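Local structure of N-glycosylase/DNA lyase (Methanocaldococcus jannaschii, 3FHF) at residues 103-109 with 125-131. The protein is a DNA glycosylase and lyase of the archaeal Ogg type, an all-helical member of the helix-hairpin-helix superfamily. Numbering follows the deposited sequence. Where two conformers were deposited one is given.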
ATOM      1  N   ALA A 103      -5.635   1.810  17.350  1.00 20.64           N
ATOM      2  CA  ALA A 103      -4.250   1.854  16.895  1.00 19.83           C
ATOM      3  C   ALA A 103      -3.443   2.889  17.654  1.00 19.73           C
ATOM      4  O   ALA A 103      -2.216   2.886  17.600  1.00 20.25           O
ATOM      5  CB  ALA A 103      -4.197   2.154  15.399  1.00 19.58           C
ATOM      6  N   ARG A 104      -4.129   3.773  18.367  1.00 20.38           N
ATOM      7  CA  ARG A 104      -3.448   4.824  19.110  1.00 21.83           C
ATOM      8  C   ARG A 104      -2.488   4.329  20.187  1.00 22.23           C
ATOM      9  O   ARG A 104      -1.599   5.068  20.607  1.00 23.60           O
ATOM     10  CB  ARG A 104      -4.476   5.781  19.713  1.00 23.24           C
ATOM     11  CG  ARG A 104      -5.156   6.640  18.662  1.00 23.84           C
ATOM     12  CD  ARG A 104      -6.255   7.499  19.247  1.00 24.98           C
ATOM     13  NE  ARG A 104      -6.929   8.280  18.212  1.00 24.89           N
ATOM     14  CZ  ARG A 104      -7.993   9.045  18.438  1.00 26.94           C
ATOM     15  NH1 ARG A 104      -8.501   9.129  19.661  1.00 23.94           N
ATOM     16  NH2 ARG A 104      -8.542   9.732  17.444  1.00 24.92           N
ATOM     17  N   ARG A 105      -2.649   3.086  20.632  1.00 22.31           N
ATOM     18  CA  ARG A 105      -1.745   2.565  21.652  1.00 23.00           C
ATOM     19  C   ARG A 105      -0.354   2.339  21.062  1.00 22.76           C
ATOM     20  O   ARG A 105       0.608   2.097  21.794  1.00 21.42           O
ATOM     21  CB  ARG A 105      -2.293   1.266  22.264  1.00 22.27           C
ATOM     22  CG  ARG A 105      -2.448   0.088  21.320  1.00 22.77           C
ATOM     23  CD  ARG A 105      -3.205  -1.020  22.033  1.00 20.93           C
ATOM     24  NE  ARG A 105      -3.215  -2.291  21.314  1.00 22.78           N
ATOM     25  CZ  ARG A 105      -3.772  -2.487  20.123  1.00 22.81           C
ATOM     26  NH1 ARG A 105      -4.374  -1.493  19.491  1.00 23.69           N
ATOM     27  NH2 ARG A 105      -3.730  -3.688  19.567  1.00 23.36           N
ATOM     28  N   PHE A 106      -0.268   2.436  19.732  1.00 22.94           N
ATOM     29  CA  PHE A 106       0.981   2.273  18.992  1.00 21.97           C
ATOM     30  C   PHE A 106       1.305   3.579  18.245  1.00 22.24           C
ATOM     31  O   PHE A 106       2.009   3.558  17.232  1.00 22.26           O
ATOM     32  CB  PHE A 106       0.853   1.145  17.952  1.00 21.26           C
ATOM     33  CG  PHE A 106       0.572  -0.220  18.541  1.00 22.61           C
ATOM     34  CD1 PHE A 106       1.460  -0.813  19.430  1.00 21.52           C
ATOM     35  CD2 PHE A 106      -0.574  -0.924  18.182  1.00 23.49           C
ATOM     36  CE1 PHE A 106       1.207  -2.087  19.952  1.00 21.90           C
ATOM     37  CE2 PHE A 106      -0.833  -2.198  18.700  1.00 23.08           C
ATOM     38  CZ  PHE A 106       0.059  -2.777  19.586  1.00 21.70           C
ATOM     39  N   LYS A 107       0.800   4.708  18.744  0.50 20.87           N
ATOM     40  CA  LYS A 107       1.019   5.989  18.074  0.50 21.33           C
ATOM     41  C   LYS A 107       2.474   6.307  17.731  0.50 21.43           C
ATOM     42  O   LYS A 107       2.738   7.049  16.785  0.50 21.93           O
ATOM     43  CB  LYS A 107       0.403   7.146  18.879  0.50 21.85           C
ATOM     44  CG  LYS A 107       1.054   7.457  20.214  0.50 21.48           C
ATOM     45  CD  LYS A 107       0.438   8.724  20.809  0.50 21.88           C
ATOM     46  CE  LYS A 107       1.041   9.078  22.159  0.50 21.86           C
ATOM     47  NZ  LYS A 107       0.732   8.046  23.180  0.50 20.80           N
ATOM     48  N   ASN A 108       3.418   5.764  18.491  1.00 19.99           N
ATOM     49  CA  ASN A 108       4.826   5.994  18.194  1.00 19.84           C
ATOM     50  C   ASN A 108       5.229   4.870  17.238  1.00 18.40           C
ATOM     51  O   ASN A 108       6.214   4.170  17.446  1.00 14.84           O
ATOM     52  CB  ASN A 108       5.651   5.956  19.479  1.00 19.27           C
ATOM     53  CG  ASN A 108       5.570   4.621  20.193  1.00 20.70           C
ATOM     54  OD1 ASN A 108       4.497   4.016  20.289  1.00 20.86           O
ATOM     55  ND2 ASN A 108       6.705   4.162  20.719  1.00 17.27           N
ATOM     56  N   ILE A 109       4.435   4.728  16.180  1.00 17.92           N
ATOM     57  CA  ILE A 109       4.614   3.680  15.186  1.00 16.76           C
ATOM     58  C   ILE A 109       5.957   3.692  14.451  1.00 17.15           C
ATOM     59  O   ILE A 109       6.439   2.645  14.025  1.00 17.26           O
ATOM     60  CB  ILE A 109       3.415   3.704  14.175  1.00 17.96           C
ATOM     61  CG1 ILE A 109       3.341   2.378  13.421  1.00 18.08           C
ATOM     62  CG2 ILE A 109       3.541   4.888  13.206  1.00 13.77           C
ATOM     63  CD1 ILE A 109       3.133   1.167  14.335  1.00 20.30           C
ATOM     64  N   PHE A 125       4.254  -7.803  12.694  1.00 16.87           N
ATOM     65  CA  PHE A 125       3.739  -7.127  13.876  1.00 15.70           C
ATOM     66  C   PHE A 125       2.497  -6.301  13.551  1.00 16.64           C
ATOM     67  O   PHE A 125       1.518  -6.301  14.309  1.00 17.41           O
ATOM     68  CB  PHE A 125       4.804  -6.217  14.492  1.00 17.18           C
ATOM     69  CG  PHE A 125       4.228  -5.081  15.279  1.00 16.96           C
ATOM     70  CD1 PHE A 125       4.119  -3.812  14.716  1.00 17.01           C
ATOM     71  CD2 PHE A 125       3.722  -5.295  16.559  1.00 15.87           C
ATOM     72  CE1 PHE A 125       3.511  -2.767  15.412  1.00 18.90           C
ATOM     73  CE2 PHE A 125       3.112  -4.261  17.264  1.00 18.05           C
ATOM     74  CZ  PHE A 125       3.004  -2.991  16.689  1.00 17.86           C
ATOM     75  N   LEU A 126       2.541  -5.586  12.431  1.00 15.62           N
ATOM     76  CA  LEU A 126       1.417  -4.747  12.029  1.00 16.04           C
ATOM     77  C   LEU A 126       0.154  -5.577  11.831  1.00 16.02           C
ATOM     78  O   LEU A 126      -0.921  -5.229  12.333  1.00 16.58           O
ATOM     79  CB  LEU A 126       1.758  -3.983  10.739  1.00 13.61           C
ATOM     80  CG  LEU A 126       2.875  -2.936  10.868  1.00 14.29           C
ATOM     81  CD1 LEU A 126       3.298  -2.463   9.476  1.00 14.25           C
ATOM     82  CD2 LEU A 126       2.385  -1.762  11.715  1.00 10.67           C
ATOM     83  N   VAL A 127       0.281  -6.679  11.105  1.00 15.30           N
ATOM     84  CA  VAL A 127      -0.871  -7.534  10.852  1.00 18.03           C
ATOM     85  C   VAL A 127      -1.453  -8.138  12.134  1.00 18.17           C
ATOM     86  O   VAL A 127      -2.646  -8.009  12.405  1.00 16.79           O
ATOM     87  CB  VAL A 127      -0.508  -8.684   9.887  1.00 19.31           C
ATOM     88  CG1 VAL A 127      -1.732  -9.559   9.634  1.00 19.20           C
ATOM     89  CG2 VAL A 127       0.017  -8.109   8.573  1.00 17.68           C
ATOM     90  N   ARG A 128      -0.599  -8.771  12.933  1.00 20.53           N
ATOM     91  CA  ARG A 128      -1.028  -9.428  14.169  1.00 19.72           C
ATOM     92  C   ARG A 128      -1.584  -8.546  15.293  1.00 22.04           C
ATOM     93  O   ARG A 128      -2.488  -8.961  16.020  1.00 20.41           O
ATOM     94  CB  ARG A 128       0.134 -10.253  14.729  1.00 20.99           C
ATOM     95  CG  ARG A 128       0.569 -11.407  13.846  1.00 23.84           C
ATOM     96  CD  ARG A 128      -0.462 -12.515  13.867  1.00 27.25           C
ATOM     97  NE  ARG A 128      -0.565 -13.133  15.189  1.00 28.77           N
ATOM     98  CZ  ARG A 128      -1.540 -13.963  15.547  1.00 31.26           C
ATOM     99  NH1 ARG A 128      -2.500 -14.269  14.681  1.00 30.52           N
ATOM    100  NH2 ARG A 128      -1.551 -14.495  16.765  1.00 28.30           N
ATOM    101  N   ASN A 129      -1.061  -7.333  15.440  1.00 20.50           N
ATOM    102  CA  ASN A 129      -1.497  -6.463  16.531  1.00 21.06           C
ATOM    103  C   ASN A 129      -2.493  -5.363  16.224  1.00 20.51           C
ATOM    104  O   ASN A 129      -3.239  -4.942  17.107  1.00 21.77           O
ATOM    105  CB  ASN A 129      -0.268  -5.843  17.200  1.00 20.09           C
ATOM    106  CG  ASN A 129       0.540  -6.866  17.989  1.00 23.27           C
ATOM    107  OD1 ASN A 129       0.318  -7.064  19.186  1.00 22.92           O
ATOM    108  ND2 ASN A 129       1.465  -7.537  17.313  1.00 21.83           N
ATOM    109  N   ILE A 130      -2.513  -4.884  14.987  1.00 19.92           N
ATOM    110  CA  ILE A 130      -3.423  -3.801  14.644  1.00 20.80           C
ATOM    111  C   ILE A 130      -4.662  -4.237  13.873  1.00 20.73           C
ATOM    112  O   ILE A 130      -4.571  -4.669  12.729  1.00 19.99           O
ATOM    113  CB  ILE A 130      -2.684  -2.712  13.842  1.00 20.10           C
ATOM    114  CG1 ILE A 130      -1.402  -2.318  14.580  1.00 21.20           C
ATOM    115  CG2 ILE A 130      -3.577  -1.492  13.664  1.00 20.44           C
ATOM    116  CD1 ILE A 130      -0.590  -1.251  13.880  1.00 19.90           C
ATOM    117  N   LYS A 131      -5.822  -4.123  14.513  1.00 22.86           N
ATOM    118  CA  LYS A 131      -7.088  -4.482  13.879  1.00 23.36           C
ATOM    119  C   LYS A 131      -7.348  -3.526  12.723  1.00 22.54           C
ATOM    120  O   LYS A 131      -7.141  -2.317  12.847  1.00 24.07           O
ATOM    121  CB  LYS A 131      -8.236  -4.394  14.893  1.00 26.92           C
ATOM    122  CG  LYS A 131      -8.327  -5.583  15.846  1.00 30.70           C
ATOM    123  CD  LYS A 131      -8.575  -5.131  17.285  1.00 31.95           C
ATOM    124  CE  LYS A 131      -7.292  -4.583  17.902  1.00 32.79           C
ATOM    125  NZ  LYS A 131      -7.467  -3.980  19.252  1.00 27.19           N
TER
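A103 and I130 bring the two backbones closest, their CA atoms 6.1 Å apart; A103 lies just before the 3-10 turn at 104-105, and I130 is the first residue to leave helical geometry after helix 119-129. The CA atoms of I109 and L126 are 9.5 Å apart. The CB of F106 points toward the other segment. With CG anti to the carbonyl carbon, the F106 ring reaches across to F125 in an edge-to-face stack, planes at 88°, F125 CZ lying over one face. R105 CG lies toward the rim of the opposite face, and F106 CE2 sits over the centre of the R105 guanidinium, while N129 CB and I130 CG1 approach the F106 ring obliquely. The contact thus ties the loop between two helices to the C-terminal end of helix 119-129 in this all-helical member of the helix-hairpin-helix glycosylase superfamily. I112 of helix 109-115 touches both phenylalanines. Deeper in, I109 CD1 sits 4.0 Å from L126 CD2 and meets the edge of the F125 ring, and A103 CB packs on I130 CG2. At the exposed margin R105 NH2 gives a weak, bent bond (124°) to N129 O, and R105 NH1 makes the stronger hydrogen bond, to L102 O. K131 NZ stands 3.8 Å from R105 NH2, a proximity of like charges. N129 ND2 turns back to F125 O (3.2 Å), on a lone pair of a carbonyl that also accepts N129 N.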